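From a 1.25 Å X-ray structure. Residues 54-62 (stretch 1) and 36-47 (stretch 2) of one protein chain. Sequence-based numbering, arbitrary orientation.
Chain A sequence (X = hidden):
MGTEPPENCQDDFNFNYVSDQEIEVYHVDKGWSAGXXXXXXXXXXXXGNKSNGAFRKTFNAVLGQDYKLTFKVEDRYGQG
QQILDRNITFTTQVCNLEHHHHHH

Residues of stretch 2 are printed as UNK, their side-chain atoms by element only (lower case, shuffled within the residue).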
ATOM      1  N   ALA A  54       5.750  24.282   9.709  1.00 12.16           N
ATOM      2  CA  ALA A  54       5.651  22.843   9.773  1.00 11.76           C
ATOM      3  C   ALA A  54       4.197  22.443   9.620  1.00 11.46           C
ATOM      4  O   ALA A  54       3.271  23.148  10.067  1.00 13.56           O
ATOM      5  CB  ALA A  54       6.201  22.328  11.114  1.00 12.86           C
ATOM      6  N   PHE A  55       4.026  21.250   9.098  1.00 11.69           N
ATOM      7  CA  PHE A  55       2.757  20.562   9.048  1.00 11.45           C
ATOM      8  C   PHE A  55       2.587  19.787  10.315  1.00 11.81           C
ATOM      9  O   PHE A  55       3.497  19.028  10.635  1.00 12.90           O
ATOM     10  CB  PHE A  55       2.679  19.636   7.849  1.00 12.34           C
ATOM     11  CG  PHE A  55       2.762  20.370   6.512  1.00 12.05           C
ATOM     12  CD1 PHE A  55       3.965  20.559   5.901  1.00 13.44           C
ATOM     13  CD2 PHE A  55       1.608  20.807   5.904  1.00 13.94           C
ATOM     14  CE1 PHE A  55       4.036  21.222   4.676  1.00 14.07           C
ATOM     15  CE2 PHE A  55       1.665  21.510   4.682  1.00 15.12           C
ATOM     16  CZ  PHE A  55       2.878  21.673   4.095  1.00 15.37           C
ATOM     17  N   ARG A  56       1.462  19.890  11.029  1.00 12.12           N
ATOM     18  CA  ARG A  56       1.404  19.392  12.375  1.00 12.95           C
ATOM     19  C   ARG A  56       0.014  18.940  12.775  1.00 12.35           C
ATOM     20  O   ARG A  56      -0.976  19.506  12.277  1.00 13.27           O
ATOM     21  CB  ARG A  56       1.922  20.385  13.325  1.00 16.26           C
ATOM     22  CG  ARG A  56       1.337  21.698  13.389  1.00 18.50           C
ATOM     23  CD  ARG A  56       2.434  22.807  14.261  1.00 18.53           C
ATOM     24  NE  ARG A  56       3.463  23.676  13.749  1.00 26.41           N
ATOM     25  CZ  ARG A  56       4.565  23.789  14.431  1.00 21.75           C
ATOM     26  NH1 ARG A  56       5.522  24.551  14.030  1.00 26.90           N
ATOM     27  NH2 ARG A  56       4.772  22.988  15.571  1.00 25.35           N
ATOM     28  N   LYS A  57      -0.076  17.910  13.632  1.00 12.79           N
ATOM     29  CA  LYS A  57      -1.325  17.482  14.186  1.00 12.92           C
ATOM     30  C   LYS A  57      -1.067  16.783  15.516  1.00 12.59           C
ATOM     31  O   LYS A  57      -0.008  16.207  15.705  1.00 12.92           O
ATOM     32  CB  LYS A  57      -2.100  16.547  13.240  1.00 16.02           C
ATOM     33  CG  LYS A  57      -3.657  16.585  13.409  1.00 19.60           C
ATOM     34  CD  LYS A  57      -4.220  17.891  12.936  1.00 22.39           C
ATOM     35  CE  LYS A  57      -5.741  17.917  13.167  1.00 26.72           C
ATOM     36  NZ  LYS A  57      -6.349  19.208  13.136  1.00 28.47           N
ATOM     37  N   THR A  58      -2.037  16.850  16.427  1.00 13.43           N
ATOM     38  CA  THR A  58      -1.948  16.214  17.734  1.00 13.95           C
ATOM     39  C   THR A  58      -2.835  14.979  17.836  1.00 13.26           C
ATOM     40  O   THR A  58      -3.914  14.875  17.220  1.00 15.14           O
ATOM     41  CB  THR A  58      -2.295  17.250  18.833  1.00 16.19           C
ATOM     42  OG1 THR A  58      -1.381  18.384  18.718  1.00 18.33           O
ATOM     43  CG2 THR A  58      -2.273  16.670  20.189  1.00 19.99           C
ATOM     44  N   PHE A  59      -2.373  14.023  18.657  1.00 13.20           N
ATOM     45  CA  PHE A  59      -2.982  12.713  18.832  1.00 13.16           C
ATOM     46  C   PHE A  59      -2.899  12.309  20.289  1.00 13.50           C
ATOM     47  O   PHE A  59      -2.046  12.776  21.022  1.00 14.07           O
ATOM     48  CB  PHE A  59      -2.142  11.668  18.057  1.00 13.46           C
ATOM     49  CG  PHE A  59      -2.038  11.938  16.578  1.00 13.30           C
ATOM     50  CD1 PHE A  59      -1.070  12.765  16.096  1.00 12.87           C
ATOM     51  CD2 PHE A  59      -2.903  11.372  15.705  1.00 14.20           C
ATOM     52  CE1 PHE A  59      -0.996  13.040  14.737  1.00 13.04           C
ATOM     53  CE2 PHE A  59      -2.807  11.593  14.352  1.00 14.72           C
ATOM     54  CZ  PHE A  59      -1.851  12.445  13.881  1.00 13.79           C
ATOM     55  N   ASN A  60      -3.775  11.398  20.680  1.00 14.33           N
ATOM     56  CA  ASN A  60      -3.645  10.736  21.976  1.00 15.14           C
ATOM     57  C   ASN A  60      -2.392   9.869  21.965  1.00 14.90           C
ATOM     58  O   ASN A  60      -2.124   9.209  20.948  1.00 16.13           O
ATOM     59  CB  ASN A  60      -4.847   9.840  22.249  1.00 14.87           C
ATOM     60  CG  ASN A  60      -6.157  10.585  22.278  1.00 16.00           C
ATOM     61  OD1 ASN A  60      -6.290  11.669  22.860  1.00 20.88           O
ATOM     62  ND2 ASN A  60      -7.141   9.980  21.645  1.00 17.55           N
ATOM     63  N   ALA A  61      -1.677   9.799  23.054  1.00 14.66           N
ATOM     64  CA  ALA A  61      -0.510   8.921  23.178  1.00 15.71           C
ATOM     65  C   ALA A  61      -0.231   8.627  24.635  1.00 16.36           C
ATOM     66  O   ALA A  61      -0.777   9.262  25.543  1.00 17.37           O
ATOM     67  CB  ALA A  61       0.717   9.543  22.524  1.00 16.43           C
ATOM     68  N   VAL A  62       0.692   7.707  24.870  1.00 16.44           N
ATOM     69  CA  VAL A  62       1.074   7.295  26.235  1.00 17.56           C
ATOM     70  C   VAL A  62       2.584   7.390  26.333  1.00 16.27           C
ATOM     71  O   VAL A  62       3.291   6.807  25.529  1.00 17.22           O
ATOM     72  CB  VAL A  62       0.618   5.874  26.513  1.00 17.33           C
ATOM     73  CG1 VAL A  62       1.146   5.378  27.869  1.00 17.73           C
ATOM     74  CG2 VAL A  62      -0.861   5.812  26.456  1.00 19.05           C
ATOM     75  N   UNK A  36      -2.466  18.685  -0.504  1.00 11.29           N
ATOM     76  CA  UNK A  36      -2.971  17.938   0.654  1.00 11.39           C
ATOM     77  C   UNK A  36      -1.777  17.414   1.450  1.00 11.14           C
ATOM     78  O   UNK A  36      -0.641  17.346   0.928  1.00 10.78           O
ATOM     79  c   UNK A  36      -3.958  16.797   0.268  1.00 11.96           C
ATOM     80  c   UNK A  36      -3.367  15.795  -0.688  1.00 11.86           C
ATOM     81  c   UNK A  36      -1.958  14.163   0.777  1.00 11.88           C
ATOM     82  c   UNK A  36      -3.501  15.780  -2.036  1.00 12.03           C
ATOM     83  c   UNK A  36      -1.105  13.072   0.703  1.00 12.55           C
ATOM     84  c   UNK A  36      -2.159  14.085  -1.615  1.00 11.78           C
ATOM     85  c   UNK A  36      -1.298  13.014  -1.690  1.00 12.05           C
ATOM     86  n   UNK A  36      -2.810  14.790  -2.602  1.00 12.75           N
ATOM     87  c   UNK A  36      -2.473  14.683  -0.393  1.00 11.56           C
ATOM     88  c   UNK A  36      -0.739  12.532  -0.517  1.00 13.73           C
ATOM     89  N   UNK A  37      -2.041  17.081   2.731  1.00 10.92           N
ATOM     90  CA  UNK A  37      -1.037  16.435   3.588  1.00 10.77           C
ATOM     91  C   UNK A  37      -1.723  15.690   4.691  1.00 10.74           C
ATOM     92  O   UNK A  37      -2.777  16.119   5.169  1.00 12.00           O
ATOM     93  c   UNK A  37      -0.041  17.470   4.156  1.00 11.97           C
ATOM     94  n   UNK A  37      -1.407  19.293   5.094  1.00 11.75           N
ATOM     95  c   UNK A  37      -0.604  18.231   5.348  1.00 12.03           C
ATOM     96  o   UNK A  37      -0.350  17.837   6.482  1.00 12.96           O
ATOM     97  N   UNK A  38      -1.111  14.603   5.128  1.00 10.44           N
ATOM     98  CA  UNK A  38      -1.579  13.857   6.296  1.00 10.94           C
ATOM     99  C   UNK A  38      -0.432  13.632   7.253  1.00 10.85           C
ATOM    100  O   UNK A  38       0.659  13.301   6.834  1.00 10.92           O
ATOM    101  c   UNK A  38      -3.600  12.773   3.865  1.00 14.28           C
ATOM    102  c   UNK A  38      -3.532  12.631   5.221  1.00 13.22           C
ATOM    103  c   UNK A  38      -5.963  12.987   3.987  1.00 14.38           C
ATOM    104  c   UNK A  38      -5.912  12.776   5.333  1.00 12.35           C
ATOM    105  c   UNK A  38      -4.805  12.970   3.221  1.00 15.14           C
ATOM    106  c   UNK A  38      -4.714  12.615   5.930  1.00 13.51           C
ATOM    107  o   UNK A  38      -7.170  13.177   3.349  1.00 17.10           O
ATOM    108  c   UNK A  38      -2.203  12.516   5.933  1.00 12.92           C
ATOM    109  N   UNK A  39      -0.763  13.783   8.527  1.00 11.04           N
ATOM    110  CA  UNK A  39       0.106  13.401   9.611  1.00 11.82           C
ATOM    111  C   UNK A  39      -0.566  12.221  10.297  1.00 11.22           C
ATOM    112  O   UNK A  39      -1.740  12.260  10.561  1.00 11.85           O
ATOM    113  c   UNK A  39       1.121  14.241  11.658  1.00 13.92           C
ATOM    114  c   UNK A  39       0.778  15.849   9.810  1.00 14.00           C
ATOM    115  c   UNK A  39       0.246  14.607  10.557  1.00 13.82           C
ATOM    116  N   UNK A  40       0.219  11.201  10.642  1.00 11.52           N
ATOM    117  CA  UNK A  40      -0.356   9.969  11.206  1.00 11.62           C
ATOM    118  C   UNK A  40       0.471   9.465  12.369  1.00 12.43           C
ATOM    119  O   UNK A  40       1.708   9.625  12.423  1.00 11.56           O
ATOM    120  c   UNK A  40      -0.408   8.828  10.179  1.00 13.74           C
ATOM    121  s   UNK A  40      -0.808   9.324   8.496  1.00 14.38           S
ATOM    122  N   UNK A  41      -0.245   8.804  13.274  1.00 11.14           N
ATOM    123  CA  UNK A  41       0.381   8.098  14.405  1.00 11.67           C
ATOM    124  C   UNK A  41      -0.172   6.681  14.354  1.00 12.25           C
ATOM    125  O   UNK A  41      -1.387   6.475  14.435  1.00 12.71           O
ATOM    126  c   UNK A  41       0.685   8.277  16.951  1.00 13.51           C
ATOM    127  c   UNK A  41      -0.062   8.625  18.280  1.00 14.66           C
ATOM    128  c   UNK A  41      -0.055   8.756  15.741  1.00 12.68           C
ATOM    129  c   UNK A  41       2.063   8.849  16.978  1.00 15.31           C
ATOM    130  N   UNK A  42       0.715   5.713  14.216  1.00 12.18           N
ATOM    131  CA  UNK A  42       0.297   4.345  14.064  1.00 12.65           C
ATOM    132  C   UNK A  42      -0.764   4.150  12.990  1.00 12.77           C
ATOM    133  O   UNK A  42      -1.716   3.326  13.113  1.00 14.46           O
ATOM    134  n   UNK A  42       0.548   3.013  17.564  1.00 15.81           N
ATOM    135  c   UNK A  42      -0.187   3.703  15.391  1.00 13.34           C
ATOM    136  c   UNK A  42       0.910   3.400  16.361  1.00 14.38           C
ATOM    137  o   UNK A  42       2.114   3.532  16.042  1.00 15.46           O
ATOM    138  N   UNK A  43      -0.585   4.848  11.866  1.00 12.52           N
ATOM    139  CA  UNK A  43      -1.456   4.729  10.705  1.00 13.45           C
ATOM    140  C   UNK A  43      -2.881   5.259  10.901  1.00 13.27           C
ATOM    141  O   UNK A  43      -3.769   5.005  10.097  1.00 15.32           O
ATOM    142  c   UNK A  43      -0.186   2.610  10.069  1.00 19.13           C
ATOM    143  c   UNK A  43      -1.522   3.274  10.113  1.00 15.71           C
ATOM    144  o   UNK A  43       0.676   3.133   9.325  1.00 20.22           O
ATOM    145  o   UNK A  43       0.057   1.589  10.807  1.00 21.07           O
ATOM    146  N   UNK A  44      -3.097   6.017  11.981  1.00 13.14           N
ATOM    147  CA  UNK A  44      -4.315   6.829  12.176  1.00 12.03           C
ATOM    148  C   UNK A  44      -3.946   8.221  11.660  1.00 11.76           C
ATOM    149  O   UNK A  44      -3.051   8.831  12.222  1.00 12.59           O
ATOM    150  c   UNK A  44      -6.799   9.856  14.575  1.00 14.84           C
ATOM    151  o   UNK A  44      -9.133  10.186  14.702  1.00 16.73           O
ATOM    152  c   UNK A  44      -8.034   9.381  14.426  1.00 14.96           C
ATOM    153  c   UNK A  44      -4.687   6.851  13.647  1.00 13.28           C
ATOM    154  c   UNK A  44      -5.861   7.734  13.929  1.00 13.11           C
ATOM    155  c   UNK A  44      -5.682   9.043  14.315  1.00 14.48           C
ATOM    156  c   UNK A  44      -7.136   7.250  13.831  1.00 13.98           C
ATOM    157  c   UNK A  44      -8.209   8.087  14.099  1.00 14.85           C
ATOM    158  N   UNK A  45      -4.571   8.594  10.558  1.00 12.17           N
ATOM    159  CA  UNK A  45      -4.135   9.783   9.789  1.00 12.34           C
ATOM    160  C   UNK A  45      -5.137  10.893   9.832  1.00 11.34           C
ATOM    161  O   UNK A  45      -6.330  10.665   9.699  1.00 14.49           O
ATOM    162  s   UNK A  45      -2.557   8.153   8.086  1.00 16.66           S
ATOM    163  c   UNK A  45      -3.927   9.392   8.333  1.00 13.92           C
ATOM    164  N   UNK A  46      -4.605  12.123   9.950  1.00 12.40           N
ATOM    165  CA  UNK A  46      -5.384  13.370   9.922  1.00 14.16           C
ATOM    166  C   UNK A  46      -4.748  14.345   9.042  1.00 13.05           C
ATOM    167  O   UNK A  46      -3.566  14.406   8.942  1.00 12.40           O
ATOM    168  c   UNK A  46      -7.558  13.072  12.150  1.00 19.68           C
ATOM    169  c   UNK A  46      -6.052  13.116  12.431  1.00 18.70           C
ATOM    170  c   UNK A  46      -5.801  13.676  13.857  1.00 20.70           C
ATOM    171  c   UNK A  46      -5.471  13.952  11.339  1.00 15.65           C
ATOM    172  N   UNK A  47      -5.556  15.203   8.413  1.00 12.89           N
ATOM    173  CA  UNK A  47      -4.940  16.286   7.609  1.00 13.48           C
ATOM    174  C   UNK A  47      -4.140  17.173   8.474  1.00 12.86           C
ATOM    175  O   UNK A  47      -4.606  17.587   9.561  1.00 14.43           O
ATOM    176  c   UNK A  47      -6.155  17.021   7.026  1.00 15.84           C
ATOM    177  c   UNK A  47      -7.242  16.226   7.171  1.00 18.55           C
ATOM    178  c   UNK A  47      -7.019  15.236   8.338  1.00 15.56           C
TER
HETATM  179  O   HOH W   1      -6.286  19.612  10.238  1.00 38.12           O

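Position 36 carries one carbon and then fused five- and six-membered rings of eight carbons and one nitrogen, an indole; it points away from stretch 1 and touches nothing there. It is Trp 36, its ring nitrogen hydrogen-bonded elsewhere in the structure.

At position 37 two carbons end in one oxygen and one nitrogen, a short planar amide lying obliquely against the ring of Phe 55. This is Asn 37, with CG 3.4 Å from Phe 55 CD2; its flat amide can approach the ring closely.

Position 38, one carbon and a six-carbon ring bearing an oxygen, points away: Tyr 38, whose hydroxyl finds a hydrogen bond elsewhere in the structure.

Position 39 has three carbons, forked at the first, facing Lys 57 and Phe 59. It is Val 39, a compact branched filler. Its CB sits 4.1 Å from Lys 57 CB, and its CG1 3.9 Å from Phe 59 CE1; the CA atoms of Val 39 and Lys 57 lie 6.3 Å apart.

Position 40 holds one carbon and one sulfur, turned away from stretch 1. That sulfur lies 2.1 Å from the sulfur of position 45, so this is a disulfide-bonded Cys 40.

Position 41 has four carbons forked at the second, and its CB lies over a face of the Phe 59 ring, 4.0 Å from the centroid. It is Leu 41, its apolar branches suited to the Phe 59 side chain; CD2 reaches 3.7 Å from Phe 59 CB.

Positions 42 and 43 are out of reach. Two carbons with one oxygen and one nitrogen make Asn 42; two carbons with two oxygens make Asp 43. Both have positive phi, as the type I' turn requires, and tolerate this comparatively well.

Position 44 bears a six-carbon ring with an oxygen: Tyr 44, flat enough to set its edge against Phe 59, CD2 3.8 Å from Phe 59 CE2.

Position 45, one carbon and one sulfur, points away and completes the disulfide as Cys 45.

Position 46 has four carbons forked at the second, touching both Lys 57 and Phe 59. It is Leu 46, whose apolar CD1 lies 3.6 Å from Lys 57 CG and 3.7 Å from Phe 59 CE2.

Position 47's three carbons close onto the backbone nitrogen: Pro 47. Lacking an N-H, it meets Lys 57 through its carbonyl, O lying 3.4 Å from Lys 57 CD.

The hairpin pairs its own strands and presents alternate side chains to Phe 55, Lys 57 and Phe 59, while the disulfide lies on its other face. No direct hydrogen bond crosses; one water donates to Pro 47 O (2.7 Å from the water O) and accepts from Lys 57 NZ (2.9 Å from the water O). Phe 59, with the largest covered area, is the centre.

Stretch 2 (36-47) WNYVCLNDYCLP
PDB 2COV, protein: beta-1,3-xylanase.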